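Local atomic coordinates of hypothetical protein Atu2299 (Agrobacterium tumefaciens, PDB entry 2HLY), a protein that is of unknown function but belongs to a family grouped with the papain-like CA peptidases, so a related fold is likely. Residues S35-S39 against F88-V92; L60-G66 against S137-R143; G96-D100 against F120-L124. One frame throughout, in Å; residues are numbered along the deposited sequence.

Centre-to-centre distances of about 14 Å between interactions 1 and 2, 13 Å between 1 and 3, and 11 Å between 2 and 3 place all three contacts in one compact part of the chain. Interactions 1 and 3 share the four-stranded antiparallel sheet, where strands 89-94 and 97-100 are paired through the backbone hydrogen bond of Val92 N with Ile99 O. Interaction 2 belongs to a separate three-stranded sheet, which touches the first where Ala61 packs on His89 and Phe140 on Phe120. The chain order is 35-39, 60-66, 88-92, 96-100, 120-124, 137-143, so the segments of 1 and 2 alternate. Asp100 OD2 joins all three, hydrogen-bonded to His89 NE2 and weakly to Tyr63 OH.

Interaction 1: S35-S39 against F88-V92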
ATOM      1  N   SER A  35      -5.107   2.790   2.879  1.00 10.12           N
ATOM      2  CA  SER A  35      -3.653   2.643   3.094  1.00  9.98           C
ATOM      3  C   SER A  35      -3.371   1.612   4.184  1.00  9.80           C
ATOM      4  O   SER A  35      -2.356   0.914   4.127  1.00  9.51           O
ATOM      5  CB  SER A  35      -2.986   3.987   3.437  1.00 11.31           C
ATOM      6  OG  SER A  35      -3.223   4.336   4.789  1.00 12.87           O
ATOM      7  N   MET A  36      -4.266   1.526   5.173  1.00 10.63           N
ATOM      8  CA  MET A  36      -4.120   0.533   6.232  1.00 11.42           C
ATOM      9  C   MET A  36      -4.202  -0.885   5.690  1.00 10.67           C
ATOM     10  O   MET A  36      -3.460  -1.761   6.137  1.00 10.89           O
ATOM     11  CB  MET A  36      -5.169   0.776   7.331  1.00 12.03           C
ATOM     12  CG  MET A  36      -4.924   2.094   8.049  1.00 13.34           C
ATOM     13  SD  MET A  36      -6.326   2.563   9.094  1.00 16.26           S
ATOM     14  CE  MET A  36      -6.234   1.299  10.377  1.00 16.65           C
ATOM     15  N   TYR A  37      -5.101  -1.116   4.726  1.00 10.29           N
ATOM     16  CA  TYR A  37      -5.200  -2.430   4.090  1.00 10.66           C
ATOM     17  C   TYR A  37      -4.024  -2.705   3.171  1.00  9.54           C
ATOM     18  O   TYR A  37      -3.470  -3.802   3.185  1.00 10.02           O
ATOM     19  CB  TYR A  37      -6.496  -2.556   3.291  1.00 11.83           C
ATOM     20  CG  TYR A  37      -7.718  -2.801   4.141  1.00 13.67           C
ATOM     21  CD1 TYR A  37      -8.050  -4.091   4.549  1.00 15.81           C
ATOM     22  CD2 TYR A  37      -8.548  -1.753   4.526  1.00 14.99           C
ATOM     23  CE1 TYR A  37      -9.187  -4.334   5.314  1.00 17.83           C
ATOM     24  CE2 TYR A  37      -9.681  -1.985   5.302  1.00 16.33           C
ATOM     25  CZ  TYR A  37      -9.990  -3.279   5.689  1.00 16.82           C
ATOM     26  OH  TYR A  37     -11.120  -3.535   6.458  1.00 19.85           O
ATOM     27  N   PHE A  38      -3.659  -1.738   2.336  1.00  9.07           N
ATOM     28  CA  PHE A  38      -2.519  -1.947   1.451  1.00  9.23           C
ATOM     29  C   PHE A  38      -1.269  -2.262   2.236  1.00  9.21           C
ATOM     30  O   PHE A  38      -0.514  -3.144   1.865  1.00 10.47           O
ATOM     31  CB  PHE A  38      -2.290  -0.736   0.525  1.00  9.15           C
ATOM     32  CG  PHE A  38      -3.229  -0.705  -0.654  1.00  9.59           C
ATOM     33  CD1 PHE A  38      -3.100  -1.637  -1.679  1.00  9.97           C
ATOM     34  CD2 PHE A  38      -4.238   0.245  -0.734  1.00 10.55           C
ATOM     35  CE1 PHE A  38      -3.977  -1.631  -2.768  1.00 11.29           C
ATOM     36  CE2 PHE A  38      -5.120   0.268  -1.822  1.00 11.05           C
ATOM     37  CZ  PHE A  38      -4.986  -0.677  -2.836  1.00 10.12           C
ATOM     38  N   SER A  39      -1.075  -1.587   3.361  0.50  9.16           N
ATOM     39  CA  SER A  39       0.170  -1.761   4.114  0.50  8.87           C
ATOM     40  C   SER A  39       0.213  -3.026   4.949  0.50  9.10           C
ATOM     41  O   SER A  39       1.242  -3.714   5.000  0.50  9.60           O
ATOM     42  CB  SER A  39       0.435  -0.539   4.971  0.50  8.97           C
ATOM     43  OG  SER A  39       0.633   0.572   4.122  0.50  7.21           O
ATOM     44  N   PHE A  88      -4.224  10.675   7.402  1.00 13.34           N
ATOM     45  CA  PHE A  88      -3.291   9.687   7.951  1.00 12.44           C
ATOM     46  C   PHE A  88      -2.926   8.686   6.851  1.00 11.64           C
ATOM     47  O   PHE A  88      -3.779   8.301   6.045  1.00 11.84           O
ATOM     48  CB  PHE A  88      -3.943   8.946   9.108  1.00 13.12           C
ATOM     49  CG  PHE A  88      -2.982   8.129   9.911  1.00 14.31           C
ATOM     50  CD1 PHE A  88      -2.215   8.742  10.889  1.00 15.00           C
ATOM     51  CD2 PHE A  88      -2.851   6.763   9.693  1.00 17.01           C
ATOM     52  CE1 PHE A  88      -1.322   8.011  11.646  1.00 17.17           C
ATOM     53  CE2 PHE A  88      -1.946   6.016  10.457  1.00 18.05           C
ATOM     54  CZ  PHE A  88      -1.182   6.657  11.420  1.00 15.70           C
ATOM     55  N   HIS A  89      -1.661   8.273   6.818  1.00 10.40           N
ATOM     56  CA  HIS A  89      -1.207   7.356   5.776  1.00 10.10           C
ATOM     57  C   HIS A  89      -0.278   6.273   6.313  1.00 10.41           C
ATOM     58  O   HIS A  89       0.512   6.535   7.218  1.00 10.52           O
ATOM     59  CB  HIS A  89      -0.515   8.139   4.663  1.00 10.19           C
ATOM     60  CG  HIS A  89      -0.279   7.339   3.423  1.00  9.19           C
ATOM     61  ND1 HIS A  89      -1.306   6.970   2.581  1.00 11.48           N
ATOM     62  CD2 HIS A  89       0.856   6.835   2.883  1.00 10.46           C
ATOM     63  CE1 HIS A  89      -0.812   6.275   1.568  1.00 11.41           C
ATOM     64  NE2 HIS A  89       0.498   6.182   1.729  1.00  9.98           N
ATOM     65  N   CYS A  90      -0.401   5.057   5.769  1.00 10.28           N
ATOM     66  CA  CYS A  90       0.454   3.931   6.153  1.00 10.84           C
ATOM     67  C   CYS A  90       1.306   3.486   4.983  1.00 10.84           C
ATOM     68  O   CYS A  90       0.900   3.642   3.821  1.00 11.67           O
ATOM     69  CB  CYS A  90      -0.393   2.736   6.584  1.00 11.66           C
ATOM     70  SG  CYS A  90      -1.330   3.034   8.081  1.00 15.34           S
ATOM     71  N   TRP A  91       2.439   2.881   5.302  1.00  9.58           N
ATOM     72  CA  TRP A  91       3.350   2.305   4.296  1.00  8.99           C
ATOM     73  C   TRP A  91       3.970   1.032   4.887  1.00  9.11           C
ATOM     74  O   TRP A  91       3.636   0.634   6.011  1.00  9.57           O
ATOM     75  CB  TRP A  91       4.430   3.317   3.926  1.00  9.09           C
ATOM     76  CG  TRP A  91       5.256   3.751   5.084  1.00  9.90           C
ATOM     77  CD1 TRP A  91       6.430   3.206   5.515  1.00 10.44           C
ATOM     78  CD2 TRP A  91       4.969   4.842   5.973  1.00 11.07           C
ATOM     79  NE1 TRP A  91       6.894   3.884   6.614  1.00 10.83           N
ATOM     80  CE2 TRP A  91       6.013   4.891   6.921  1.00 10.79           C
ATOM     81  CE3 TRP A  91       3.938   5.784   6.048  1.00 10.77           C
ATOM     82  CZ2 TRP A  91       6.056   5.849   7.941  1.00 10.00           C
ATOM     83  CZ3 TRP A  91       3.970   6.732   7.070  1.00 10.02           C
ATOM     84  CH2 TRP A  91       5.031   6.765   7.993  1.00  9.87           C
ATOM     85  N   VAL A  92       4.872   0.392   4.140  1.00  8.66           N
ATOM     86  CA  VAL A  92       5.549  -0.806   4.635  1.00  9.47           C
ATOM     87  C   VAL A  92       7.046  -0.548   4.656  1.00 10.09           C
ATOM     88  O   VAL A  92       7.577   0.102   3.749  1.00  9.87           O
ATOM     89  CB  VAL A  92       5.254  -2.020   3.728  1.00  9.66           C
ATOM     90  CG1 VAL A  92       6.000  -3.253   4.225  1.00 11.30           C
ATOM     91  CG2 VAL A  92       3.769  -2.301   3.743  1.00 11.04           C
TER
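The imidazole of His89 has Ser35 CB obliquely beside it, with ND1 3.5 Å from that carbon, and the ring of Phe72 stacked against it. Its other nitrogen, NE2, is hydrogen-bonded to Asp100 OD2 on the next strand, which limits rotation of the ring. The indole of Trp91 is directed from the strand away from the helix, to stack with Tyr142, while its NE1 bonds to Glu93; Phe88 packs on helix 146-152.

The axes of helix 35-39 and strand 89-92 run nearly parallel, 8° apart and 6.9 Å at closest approach. A helix packed by its first turns on a strand that carries a histidine, followed by a strand with an acidic partner, is consistent with the papain-like layout of clan CA, although no activity is established here.

Ser35 OG lies between the backbone N and the carbonyl carbon (chi1 78°), where it accepts Cys90 N at 3.1 Å with an N-H...O angle of 143°, and it is also hydrogen-bonded to Ala32 O. Cys90 is directed toward the helix, and its SG meets Met36 CG at 3.7 Å. One helical turn after Ser35, the carbonyl oxygen of Ser39 is met by Val92 CG2 at 3.2 Å.

Interaction 2: L60-G66 against S137-R143; sequences LAAYNLG and SGDFFYR
Tyr63 leans across to strand 140-143 and passes from Asp139 and Phe140 to Tyr142 along its length. CB passes Asp139 O; CD1 then touches Phe140 CB at 3.7 Å. Further out, CE1 is near both Phe140 CB and Tyr142 OH, and CZ reaches Tyr142 CE1 at 3.8 Å. At the tip the two phenol oxygens, Tyr63 OH and Tyr142 OH, are hydrogen-bonded at 2.8 Å, with either able to donate. Both side chains have CG anti to the carbonyl carbon (Tyr63 chi1 -65°), which lets them converge from adjacent strands. The rings stand at 85°, and each hydroxyl sits near the plane of the other ring, at its edge. A weak hydrogen bond links Tyr63 OH to Asp100 OD2.

The strands run antiparallel, at 179°, as the central and an outer member of a three-stranded sheet completed by strand 68-72. Leu60 with Arg143 and Ala62 with Phe141 are hydrogen-bonded pairs, while Ala61 with Tyr142 and Tyr63 with Phe140 are non-hydrogen-bonded pairs. The backbone ladder continues toward Ser137 through Asn64 N to Asp139 O and Gly138 N to Asn64 O. Ala61 CB fits at the edge of the Tyr142 ring, 3.7 Å from CD1; Phe140 CD1 lies above one face, toward the rim.

On the side bearing Leu60, its CD2 touches the edge of Phe141 at CD2, 3.9 Å away. Leu60 CD1 meets Arg143 NH2 at 3.5 Å and Leu60 CB lies over one face of that guanidinium, whose NH2 is hydrogen-bonded to Thr82 OG1 and NE salt-bridged to Glu145. Ser137 OG accepts Gly66 N at 2.9 Å.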
ATOM      1  N   LEU A  60       2.848  10.591   9.092  1.00 10.04           N
ATOM      2  CA  LEU A  60       2.892  11.616   8.047  1.00 10.32           C
ATOM      3  C   LEU A  60       3.717  11.083   6.874  1.00 10.24           C
ATOM      4  O   LEU A  60       4.792  10.508   7.075  1.00 10.28           O
ATOM      5  CB  LEU A  60       3.523  12.903   8.606  1.00 10.90           C
ATOM      6  CG  LEU A  60       3.612  14.081   7.645  1.00 12.58           C
ATOM      7  CD1 LEU A  60       3.452  15.401   8.397  1.00 13.60           C
ATOM      8  CD2 LEU A  60       4.913  14.044   6.817  1.00 14.98           C
ATOM      9  N   ALA A  61       3.211  11.258   5.652  1.00 10.08           N
ATOM     10  CA  ALA A  61       3.948  10.806   4.460  1.00  9.97           C
ATOM     11  C   ALA A  61       3.824  11.845   3.358  1.00 10.24           C
ATOM     12  O   ALA A  61       2.771  12.474   3.204  1.00 11.01           O
ATOM     13  CB  ALA A  61       3.444   9.458   3.970  1.00 10.21           C
ATOM     14  N   ALA A  62       4.904  12.034   2.612  1.00  8.76           N
ATOM     15  CA  ALA A  62       4.896  12.978   1.490  1.00  9.16           C
ATOM     16  C   ALA A  62       5.737  12.422   0.367  1.00  9.39           C
ATOM     17  O   ALA A  62       6.761  11.801   0.625  1.00  8.93           O
ATOM     18  CB  ALA A  62       5.439  14.317   1.921  1.00 10.75           C
ATOM     19  N   TYR A  63       5.303  12.654  -0.870  1.00  9.41           N
ATOM     20  CA  TYR A  63       5.997  12.139  -2.045  1.00  9.82           C
ATOM     21  C   TYR A  63       6.091  13.218  -3.102  1.00 10.24           C
ATOM     22  O   TYR A  63       5.130  13.970  -3.292  1.00 12.10           O
ATOM     23  CB  TYR A  63       5.170  11.022  -2.675  1.00  9.18           C
ATOM     24  CG  TYR A  63       5.014   9.797  -1.829  1.00  9.17           C
ATOM     25  CD1 TYR A  63       6.044   8.852  -1.778  1.00 10.12           C
ATOM     26  CD2 TYR A  63       3.823   9.549  -1.121  1.00  9.19           C
ATOM     27  CE1 TYR A  63       5.916   7.696  -1.010  1.00 10.27           C
ATOM     28  CE2 TYR A  63       3.688   8.387  -0.342  1.00  9.07           C
ATOM     29  CZ  TYR A  63       4.740   7.471  -0.304  1.00  9.86           C
ATOM     30  OH  TYR A  63       4.641   6.313   0.440  1.00 10.66           O
ATOM     31  N   ASN A  64       7.218  13.287  -3.804  1.00 10.09           N
ATOM     32  CA  ASN A  64       7.242  14.056  -5.035  1.00 10.46           C
ATOM     33  C   ASN A  64       6.971  13.073  -6.163  1.00 11.01           C
ATOM     34  O   ASN A  64       7.774  12.180  -6.409  1.00 11.87           O
ATOM     35  CB  ASN A  64       8.594  14.755  -5.241  1.00 10.64           C
ATOM     36  CG  ASN A  64       8.666  15.478  -6.582  1.00 11.96           C
ATOM     37  OD1 ASN A  64       8.103  15.011  -7.585  1.00 13.18           O
ATOM     38  ND2 ASN A  64       9.350  16.620  -6.611  1.00 12.80           N
ATOM     39  N   LEU A  65       5.818  13.215  -6.809  1.00 11.57           N
ATOM     40  CA  LEU A  65       5.451  12.327  -7.897  1.00 12.66           C
ATOM     41  C   LEU A  65       5.441  13.110  -9.202  1.00 13.66           C
ATOM     42  O   LEU A  65       4.466  13.791  -9.521  1.00 14.29           O
ATOM     43  CB  LEU A  65       4.103  11.659  -7.610  1.00 13.21           C
ATOM     44  CG  LEU A  65       4.019  10.894  -6.270  1.00 13.91           C
ATOM     45  CD1 LEU A  65       2.583  10.449  -6.015  1.00 17.36           C
ATOM     46  CD2 LEU A  65       5.009   9.728  -6.168  1.00 16.36           C
ATOM     47  N   GLY A  66       6.547  13.025  -9.930  1.00 13.69           N
ATOM     48  CA  GLY A  66       6.660  13.666 -11.241  1.00 14.88           C
ATOM     49  C   GLY A  66       6.556  15.180 -11.196  1.00 15.59           C
ATOM     50  O   GLY A  66       6.078  15.802 -12.153  1.00 15.98           O
ATOM     51  N   SER A 137      11.508  13.995  -8.485  1.00 12.20           N
ATOM     52  CA  SER A 137      10.503  12.937  -8.619  1.00 11.48           C
ATOM     53  C   SER A 137      11.015  11.645  -7.979  1.00 11.30           C
ATOM     54  O   SER A 137      12.165  11.224  -8.211  1.00 12.62           O
ATOM     55  CB  SER A 137      10.161  12.700 -10.094  1.00 12.01           C
ATOM     56  OG  SER A 137       9.153  11.713 -10.242  1.00 12.41           O
ATOM     57  N   GLY A 138      10.150  11.046  -7.165  1.00 10.78           N
ATOM     58  CA  GLY A 138      10.466   9.855  -6.405  1.00 10.18           C
ATOM     59  C   GLY A 138      10.920  10.142  -4.984  1.00 10.41           C
ATOM     60  O   GLY A 138      11.004   9.224  -4.165  1.00  9.98           O
ATOM     61  N   ASP A 139      11.238  11.403  -4.685  1.00 10.36           N
ATOM     62  CA  ASP A 139      11.572  11.785  -3.304  1.00 10.53           C
ATOM     63  C   ASP A 139      10.408  11.492  -2.365  1.00  9.96           C
ATOM     64  O   ASP A 139       9.239  11.610  -2.735  1.00  9.62           O
ATOM     65  CB  ASP A 139      11.896  13.270  -3.203  1.00 11.35           C
ATOM     66  CG  ASP A 139      13.345  13.593  -3.527  1.00 15.47           C
ATOM     67  OD1 ASP A 139      14.209  12.686  -3.460  1.00 19.68           O
ATOM     68  OD2 ASP A 139      13.619  14.773  -3.843  1.00 16.68           O
ATOM     69  N   PHE A 140      10.744  11.132  -1.126  1.00  9.41           N
ATOM     70  CA  PHE A 140       9.715  10.833  -0.145  1.00  9.34           C
ATOM     71  C   PHE A 140      10.182  11.182   1.241  1.00  8.63           C
ATOM     72  O   PHE A 140      11.385  11.203   1.526  1.00  8.44           O
ATOM     73  CB  PHE A 140       9.302   9.355  -0.186  1.00  9.30           C
ATOM     74  CG  PHE A 140      10.383   8.387   0.284  1.00  8.72           C
ATOM     75  CD1 PHE A 140      10.248   7.729   1.496  1.00  9.08           C
ATOM     76  CD2 PHE A 140      11.504   8.118  -0.498  1.00  9.86           C
ATOM     77  CE1 PHE A 140      11.227   6.815   1.938  1.00  9.96           C
ATOM     78  CE2 PHE A 140      12.481   7.204  -0.065  1.00  8.55           C
ATOM     79  CZ  PHE A 140      12.351   6.570   1.145  1.00 10.01           C
ATOM     80  N   PHE A 141       9.213  11.488   2.096  1.00  8.53           N
ATOM     81  CA  PHE A 141       9.515  11.733   3.494  1.00  8.48           C
ATOM     82  C   PHE A 141       8.434  11.089   4.343  1.00  8.30           C
ATOM     83  O   PHE A 141       7.241  11.270   4.081  1.00  8.84           O
ATOM     84  CB  PHE A 141       9.621  13.233   3.802  1.00  9.35           C
ATOM     85  CG  PHE A 141       9.801  13.511   5.264  1.00  9.27           C
ATOM     86  CD1 PHE A 141      11.034  13.291   5.882  1.00 10.47           C
ATOM     87  CD2 PHE A 141       8.720  13.954   6.034  1.00 10.06           C
ATOM     88  CE1 PHE A 141      11.187  13.511   7.261  1.00 11.36           C
ATOM     89  CE2 PHE A 141       8.868  14.189   7.405  1.00 11.52           C
ATOM     90  CZ  PHE A 141      10.089  13.952   8.017  1.00 11.58           C
ATOM     91  N   TYR A 142       8.872  10.366   5.366  1.00  8.32           N
ATOM     92  CA  TYR A 142       7.980   9.715   6.328  1.00  8.85           C
ATOM     93  C   TYR A 142       8.296  10.143   7.754  1.00  9.54           C
ATOM     94  O   TYR A 142       9.479  10.232   8.140  1.00 10.73           O
ATOM     95  CB  TYR A 142       8.190   8.206   6.316  1.00  8.74           C
ATOM     96  CG  TYR A 142       7.826   7.453   5.071  1.00  8.40           C
ATOM     97  CD1 TYR A 142       6.818   7.890   4.205  1.00 10.26           C
ATOM     98  CD2 TYR A 142       8.495   6.267   4.769  1.00 10.75           C
ATOM     99  CE1 TYR A 142       6.470   7.137   3.060  1.00  9.55           C
ATOM    100  CE2 TYR A 142       8.165   5.520   3.636  1.00 11.96           C
ATOM    101  CZ  TYR A 142       7.165   5.966   2.788  1.00  8.70           C
ATOM    102  OH  TYR A 142       6.825   5.201   1.695  1.00  9.13           O
ATOM    103  N   ARG A 143       7.246  10.391   8.535  1.00  9.89           N
ATOM    104  CA  ARG A 143       7.390  10.455   9.986  1.00 10.62           C
ATOM    105  C   ARG A 143       6.429   9.473  10.609  1.00 10.12           C
ATOM    106  O   ARG A 143       5.207   9.698  10.613  1.00 10.01           O
ATOM    107  CB  ARG A 143       7.165  11.858  10.542  1.00 11.06           C
ATOM    108  CG  ARG A 143       7.403  11.900  12.044  1.00 15.32           C
ATOM    109  CD  ARG A 143       7.256  13.282  12.623  1.00 20.21           C
ATOM    110  NE  ARG A 143       5.886  13.772  12.527  1.00 24.92           N
ATOM    111  CZ  ARG A 143       5.537  14.864  11.850  1.00 28.14           C
ATOM    112  NH1 ARG A 143       6.462  15.584  11.223  1.00 28.82           N
ATOM    113  NH2 ARG A 143       4.267  15.245  11.807  1.00 28.47           N
TER

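Interaction 3: G96-D100 against F120-L124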
ATOM      1  N   GLY A  96      14.748  -3.035   4.796  1.00 15.06           N
ATOM      2  CA  GLY A  96      15.324  -1.729   4.475  1.00 14.47           C
ATOM      3  C   GLY A  96      14.554  -0.935   3.427  1.00 13.56           C
ATOM      4  O   GLY A  96      14.744   0.284   3.318  1.00 15.18           O
ATOM      5  N   TRP A  97      13.669  -1.604   2.688  1.00 11.62           N
ATOM      6  CA  TRP A  97      12.894  -0.966   1.621  1.00 10.14           C
ATOM      7  C   TRP A  97      11.655  -0.270   2.158  1.00 10.24           C
ATOM      8  O   TRP A  97      10.981  -0.802   3.046  1.00 10.23           O
ATOM      9  CB  TRP A  97      12.451  -2.000   0.551  1.00  9.97           C
ATOM     10  CG  TRP A  97      13.601  -2.532  -0.213  1.00  9.94           C
ATOM     11  CD1 TRP A  97      14.388  -3.607   0.120  1.00 12.10           C
ATOM     12  CD2 TRP A  97      14.173  -1.962  -1.392  1.00 10.17           C
ATOM     13  NE1 TRP A  97      15.393  -3.761  -0.819  1.00 13.61           N
ATOM     14  CE2 TRP A  97      15.290  -2.755  -1.746  1.00 11.49           C
ATOM     15  CE3 TRP A  97      13.839  -0.872  -2.198  1.00 10.70           C
ATOM     16  CZ2 TRP A  97      16.082  -2.476  -2.873  1.00 10.59           C
ATOM     17  CZ3 TRP A  97      14.635  -0.597  -3.315  1.00 10.27           C
ATOM     18  CH2 TRP A  97      15.736  -1.401  -3.638  1.00 11.32           C
ATOM     19  N   ALA A  98      11.376   0.909   1.613  1.00  9.27           N
ATOM     20  CA  ALA A  98      10.073   1.573   1.785  1.00  9.56           C
ATOM     21  C   ALA A  98       9.221   1.148   0.600  1.00  9.13           C
ATOM     22  O   ALA A  98       9.599   1.361  -0.572  1.00  9.81           O
ATOM     23  CB  ALA A  98      10.243   3.082   1.774  1.00 10.00           C
ATOM     24  N   ILE A  99       8.076   0.538   0.898  1.00  8.46           N
ATOM     25  CA  ILE A  99       7.161   0.116  -0.137  1.00  9.69           C
ATOM     26  C   ILE A  99       5.775   0.667   0.174  1.00  9.14           C
ATOM     27  O   ILE A  99       5.267   0.502   1.286  1.00  9.62           O
ATOM     28  CB  ILE A  99       7.111  -1.424  -0.262  1.00 10.18           C
ATOM     29  CG1 ILE A  99       8.541  -1.972  -0.412  1.00 10.59           C
ATOM     30  CG2 ILE A  99       6.287  -1.806  -1.488  1.00 10.42           C
ATOM     31  CD1 ILE A  99       8.673  -3.472  -0.406  1.00 13.14           C
ATOM     32  N   ASP A 100       5.179   1.335  -0.810  1.00  8.61           N
ATOM     33  CA  ASP A 100       3.815   1.823  -0.634  1.00  8.99           C
ATOM     34  C   ASP A 100       2.963   1.136  -1.687  1.00  8.55           C
ATOM     35  O   ASP A 100       2.923   1.561  -2.847  1.00  8.72           O
ATOM     36  CB  ASP A 100       3.752   3.352  -0.754  1.00  9.86           C
ATOM     37  CG  ASP A 100       2.432   3.911  -0.288  1.00 10.96           C
ATOM     38  OD1 ASP A 100       1.413   3.181  -0.377  1.00  9.54           O
ATOM     39  OD2 ASP A 100       2.418   5.073   0.193  1.00 10.55           O
ATOM     40  N   PHE A 120       5.749   2.407  -6.119  1.00  8.33           N
ATOM     41  CA  PHE A 120       6.666   3.025  -5.151  1.00  8.06           C
ATOM     42  C   PHE A 120       7.376   1.961  -4.305  1.00  7.90           C
ATOM     43  O   PHE A 120       6.777   1.318  -3.452  1.00  8.16           O
ATOM     44  CB  PHE A 120       5.993   4.045  -4.216  1.00  8.49           C
ATOM     45  CG  PHE A 120       6.998   4.784  -3.398  1.00  8.19           C
ATOM     46  CD1 PHE A 120       7.607   5.935  -3.906  1.00 10.74           C
ATOM     47  CD2 PHE A 120       7.422   4.271  -2.166  1.00  8.68           C
ATOM     48  CE1 PHE A 120       8.605   6.603  -3.174  1.00 12.25           C
ATOM     49  CE2 PHE A 120       8.438   4.913  -1.441  1.00  9.41           C
ATOM     50  CZ  PHE A 120       9.012   6.089  -1.948  1.00 11.71           C
ATOM     51  N   GLN A 121       8.672   1.801  -4.569  1.00  8.06           N
ATOM     52  CA  GLN A 121       9.521   0.866  -3.822  1.00  8.31           C
ATOM     53  C   GLN A 121      10.934   1.468  -3.890  1.00  8.99           C
ATOM     54  O   GLN A 121      11.559   1.485  -4.960  1.00  9.74           O
ATOM     55  CB  GLN A 121       9.491  -0.520  -4.478  1.00  9.01           C
ATOM     56  CG  GLN A 121      10.414  -1.521  -3.748  1.00  8.83           C
ATOM     57  CD  GLN A 121      10.524  -2.896  -4.383  1.00  7.94           C
ATOM     58  OE1 GLN A 121      11.213  -3.754  -3.833  1.00  9.38           O
ATOM     59  NE2 GLN A 121       9.852  -3.115  -5.521  1.00  9.60           N
ATOM     60  N   ARG A 122      11.403   1.985  -2.752  1.00  8.44           N
ATOM     61  CA  ARG A 122      12.691   2.703  -2.712  1.00  9.61           C
ATOM     62  C   ARG A 122      13.405   2.406  -1.390  1.00  9.42           C
ATOM     63  O   ARG A 122      12.749   2.123  -0.386  1.00  9.31           O
ATOM     64  CB  ARG A 122      12.481   4.217  -2.852  1.00  9.76           C
ATOM     65  CG  ARG A 122      11.759   4.681  -4.132  1.00 10.97           C
ATOM     66  CD  ARG A 122      11.986   6.181  -4.408  1.00 11.28           C
ATOM     67  NE  ARG A 122      13.409   6.423  -4.628  1.00 12.32           N
ATOM     68  CZ  ARG A 122      14.106   7.461  -4.152  1.00 12.83           C
ATOM     69  NH1 ARG A 122      13.525   8.425  -3.426  1.00 13.72           N
ATOM     70  NH2 ARG A 122      15.410   7.532  -4.385  1.00 14.46           N
ATOM     71  N   PRO A 123      14.749   2.500  -1.366  1.00 10.10           N
ATOM     72  CA  PRO A 123      15.438   2.243  -0.100  1.00 10.02           C
ATOM     73  C   PRO A 123      15.062   3.287   0.956  1.00 10.09           C
ATOM     74  O   PRO A 123      14.994   4.473   0.652  1.00 10.19           O
ATOM     75  CB  PRO A 123      16.934   2.371  -0.463  1.00 10.41           C
ATOM     76  CG  PRO A 123      16.989   2.181  -1.967  1.00 11.49           C
ATOM     77  CD  PRO A 123      15.692   2.808  -2.459  1.00 10.58           C
ATOM     78  N   LEU A 124      14.824   2.845   2.186  1.00 10.19           N
ATOM     79  CA  LEU A 124      14.566   3.808   3.265  1.00 10.48           C
ATOM     80  C   LEU A 124      15.739   4.771   3.436  1.00 10.66           C
ATOM     81  O   LEU A 124      15.560   5.946   3.803  1.00 11.38           O
ATOM     82  CB  LEU A 124      14.295   3.078   4.584  1.00 10.82           C
ATOM     83  CG  LEU A 124      12.867   2.591   4.792  1.00 13.53           C
ATOM     84  CD1 LEU A 124      12.846   1.573   5.923  1.00 17.45           C
ATOM     85  CD2 LEU A 124      11.962   3.764   5.109  1.00 16.05           C
TER
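Trp97, Ala98 and Phe120 bury the most surface where strands 97-100 and 120-123 pair, antiparallel at 167°, at one margin of the four-stranded antiparallel sheet. Strand 120-123 is outermost within the chain, and no helix or strand occurs in the residues linking the two.

Trp97 starts away from the partner strand, but with CG anti to the carbonyl carbon (chi1 -68°) the indole swings back over it. Its CE3 comes within 3.4 Å of Arg122 C, and CZ3 lies 3.7 Å from Pro123 CD, the indole and proline ring running side by side in the same direction. Above one indole face, displaced toward the rim, is the Gln121 amide oxygen OE1; the amide is oriented by a hydrogen bond from its NE2 to Ile8 O.

Ala98 carries the central pair of backbone bonds: its N donates to Arg122 O at 2.7 Å, and its O accepts Arg122 N at 2.9 Å. Its CB packs on Leu124 CD2 at 3.8 Å, and lies 4.1 Å from Phe120 CE2.

Phe120 extends with CG anti to the backbone N (chi1 -172°), which carries the ring out on the face of Ala98 and Arg122, with Asp100 N at its edge. Arg122 CG sits above one face, near the rim, and Tyr63 and Phe140 of the three-stranded sheet meet the ring edge-to-face. Leu124 N donates to Gly96 O at 2.8 Å.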